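Local coordinates for protein lovastatin nonaketide synthase, polyketide synthase component (Aspergillus terreus, PDB 7CPX) that builds the nonaketide dihydromonacolin L from malonyl-CoA as the iterative polyketide synthase of lovastatin biosynthesis, working as a homodimer with the partner protein LovC, at residues A[1964-1969]-A[1990-1995]. The protein carries 2 engineered substitutions. Numbering follows the deposited sequence.
Sequences SILVLN and HLATTS
Strands 1964-1968 and 1988-1993, joined through helix 1972-1985 in a beta-alpha-beta crossover, pair in parallel inside a five-stranded sheet of order 3-2-1-4-5, a Rossmann-like arrangement. L1966, V1967 and L1968 lie beside H1990, L1991 and A1992. H1990 uses both backbone polar atoms: its N donates to I1965 O (2.9 Å) and its O accepts V1967 N; A1992 N then bonds V1967 O (2.9 Å). On one face, L1966 CD1 rests 3.5 Å from H1990 CB and also reaches A1992 CB, which L1968 CD1 meets from further along at 3.8 Å. L1968 continues onto helix 2041-2051. The opposite face carries V1967 and L1991, whose CB and CD2 touch loosely (4.4 Å) under helix 1972-1985. In H1990, chi1 -58° sets CG beside the backbone N, and chi2 -82° turns the CD2-NE2 edge of the ring toward S1964 OG, 3.1 Å from NE2; OG hydrogen-bonds Q1988 O, and NE2 hydrogen-bonds Q1988 NE2. Beyond the strand, N1969 ND2 lies 3.6 Å from T1994 OG1 but bonds S2036. Backbone bonds thus set the parallel register, while aliphatic side chains pack on both faces and polar side chains gather at the ends.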
ATOM      1  N   SER A1964      21.748  18.692  43.144  1.00121.41           N
ATOM      2  CA  SER A1964      20.728  17.662  43.268  1.00121.41           C
ATOM      3  C   SER A1964      20.605  16.926  41.942  1.00121.41           C
ATOM      4  O   SER A1964      20.673  17.540  40.874  1.00121.41           O
ATOM      5  CB  SER A1964      19.376  18.259  43.671  1.00121.41           C
ATOM      6  OG  SER A1964      18.385  17.252  43.764  1.00121.41           O
ATOM      7  N   ILE A1965      20.423  15.607  42.023  1.00119.79           N
ATOM      8  CA  ILE A1965      20.276  14.758  40.848  1.00119.79           C
ATOM      9  C   ILE A1965      19.125  13.789  41.073  1.00119.79           C
ATOM     10  O   ILE A1965      18.685  13.558  42.202  1.00119.79           O
ATOM     11  CB  ILE A1965      21.568  13.974  40.519  1.00119.79           C
ATOM     12  CG1 ILE A1965      21.846  12.909  41.586  1.00119.79           C
ATOM     13  CG2 ILE A1965      22.743  14.927  40.404  1.00119.79           C
ATOM     14  CD1 ILE A1965      23.064  12.068  41.298  1.00119.79           C
ATOM     15  N   LEU A1966      18.647  13.210  39.974  1.00115.70           N
ATOM     16  CA  LEU A1966      17.587  12.214  39.996  1.00115.70           C
ATOM     17  C   LEU A1966      18.076  10.955  39.299  1.00115.70           C
ATOM     18  O   LEU A1966      18.658  11.033  38.213  1.00115.70           O
ATOM     19  CB  LEU A1966      16.324  12.740  39.309  1.00115.70           C
ATOM     20  CG  LEU A1966      15.166  11.749  39.160  1.00115.70           C
ATOM     21  CD1 LEU A1966      14.657  11.301  40.517  1.00115.70           C
ATOM     22  CD2 LEU A1966      14.042  12.363  38.345  1.00115.70           C
ATOM     23  N   VAL A1967      17.840   9.804  39.923  1.00117.22           N
ATOM     24  CA  VAL A1967      18.206   8.505  39.370  1.00117.22           C
ATOM     25  C   VAL A1967      16.920   7.726  39.146  1.00117.22           C
ATOM     26  O   VAL A1967      16.128   7.544  40.080  1.00117.22           O
ATOM     27  CB  VAL A1967      19.160   7.736  40.297  1.00117.22           C
ATOM     28  CG1 VAL A1967      19.626   6.458  39.625  1.00117.22           C
ATOM     29  CG2 VAL A1967      20.342   8.606  40.677  1.00117.22           C
ATOM     30  N   LEU A1968      16.726   7.251  37.920  1.00113.05           N
ATOM     31  CA  LEU A1968      15.470   6.650  37.496  1.00113.05           C
ATOM     32  C   LEU A1968      15.590   5.132  37.468  1.00113.05           C
ATOM     33  O   LEU A1968      16.529   4.586  36.880  1.00113.05           O
ATOM     34  CB  LEU A1968      15.063   7.170  36.117  1.00113.05           C
ATOM     35  CG  LEU A1968      13.831   6.519  35.485  1.00113.05           C
ATOM     36  CD1 LEU A1968      12.630   6.617  36.410  1.00113.05           C
ATOM     37  CD2 LEU A1968      13.523   7.159  34.143  1.00113.05           C
ATOM     38  N   ASN A1969      14.631   4.465  38.105  1.00114.11           N
ATOM     39  CA  ASN A1969      14.542   3.011  38.130  1.00114.11           C
ATOM     40  C   ASN A1969      15.890   2.339  38.412  1.00114.11           C
ATOM     41  O   ASN A1969      16.343   1.498  37.633  1.00114.11           O
ATOM     42  CB  ASN A1969      13.958   2.495  36.822  1.00114.11           C
ATOM     43  CG  ASN A1969      13.599   1.025  36.885  1.00114.11           C
ATOM     44  OD1 ASN A1969      13.451   0.457  37.967  1.00114.11           O
ATOM     45  ND2 ASN A1969      13.454   0.401  35.724  1.00114.11           N
ATOM     46  N   HIS A1990      17.703  11.928  44.399  1.00116.76           N
ATOM     47  CA  HIS A1990      16.317  11.493  44.392  1.00116.76           C
ATOM     48  C   HIS A1990      16.218  10.173  43.644  1.00116.76           C
ATOM     49  O   HIS A1990      16.930   9.955  42.660  1.00116.76           O
ATOM     50  CB  HIS A1990      15.411  12.536  43.735  1.00116.76           C
ATOM     51  CG  HIS A1990      15.455  13.878  44.395  1.00116.76           C
ATOM     52  ND1 HIS A1990      14.724  14.177  45.523  1.00116.76           N
ATOM     53  CD2 HIS A1990      16.143  15.002  44.082  1.00116.76           C
ATOM     54  CE1 HIS A1990      14.960  15.428  45.878  1.00116.76           C
ATOM     55  NE2 HIS A1990      15.817  15.951  45.021  1.00116.76           N
ATOM     56  N   LEU A1991      15.352   9.288  44.126  1.00117.59           N
ATOM     57  CA  LEU A1991      15.144   7.980  43.523  1.00117.59           C
ATOM     58  C   LEU A1991      13.757   7.923  42.904  1.00117.59           C
ATOM     59  O   LEU A1991      12.767   8.276  43.555  1.00117.59           O
ATOM     60  CB  LEU A1991      15.297   6.864  44.556  1.00117.59           C
ATOM     61  CG  LEU A1991      16.621   6.792  45.315  1.00117.59           C
ATOM     62  CD1 LEU A1991      16.654   5.543  46.174  1.00117.59           C
ATOM     63  CD2 LEU A1991      17.801   6.818  44.360  1.00117.59           C
ATOM     64  N   ALA A1992      13.688   7.477  41.653  1.00111.93           N
ATOM     65  CA  ALA A1992      12.429   7.256  40.961  1.00111.93           C
ATOM     66  C   ALA A1992      12.402   5.823  40.454  1.00111.93           C
ATOM     67  O   ALA A1992      13.379   5.354  39.863  1.00111.93           O
ATOM     68  CB  ALA A1992      12.256   8.236  39.800  1.00111.93           C
ATOM     69  N   THR A1993      11.293   5.130  40.696  1.00109.97           N
ATOM     70  CA  THR A1993      11.134   3.746  40.278  1.00109.97           C
ATOM     71  C   THR A1993       9.827   3.589  39.520  1.00109.97           C
ATOM     72  O   THR A1993       8.801   4.157  39.906  1.00109.97           O
ATOM     73  CB  THR A1993      11.155   2.789  41.479  1.00109.97           C
ATOM     74  OG1 THR A1993      11.049   1.437  41.017  1.00109.97           O
ATOM     75  CG2 THR A1993      10.004   3.088  42.426  1.00109.97           C
ATOM     76  N   THR A1994       9.873   2.817  38.437  1.00107.52           N
ATOM     77  CA  THR A1994       8.701   2.529  37.624  1.00107.52           C
ATOM     78  C   THR A1994       8.048   1.205  37.995  1.00107.52           C
ATOM     79  O   THR A1994       7.098   0.783  37.327  1.00107.52           O
ATOM     80  CB  THR A1994       9.079   2.522  36.142  1.00107.52           C
ATOM     81  OG1 THR A1994      10.059   1.505  35.899  1.00107.52           O
ATOM     82  CG2 THR A1994       9.642   3.870  35.734  1.00107.52           C
ATOM     83  N   SER A1995       8.535   0.540  39.037  1.00108.04           N
ATOM     84  CA  SER A1995       7.971  -0.731  39.469  1.00108.04           C
ATOM     85  C   SER A1995       6.512  -0.566  39.880  1.00108.04           C
ATOM     86  O   SER A1995       6.178   0.304  40.684  1.00108.04           O
ATOM     87  CB  SER A1995       8.783  -1.302  40.632  1.00108.04           C
ATOM     88  OG  SER A1995       8.258  -2.547  41.058  1.00108.04           O
TER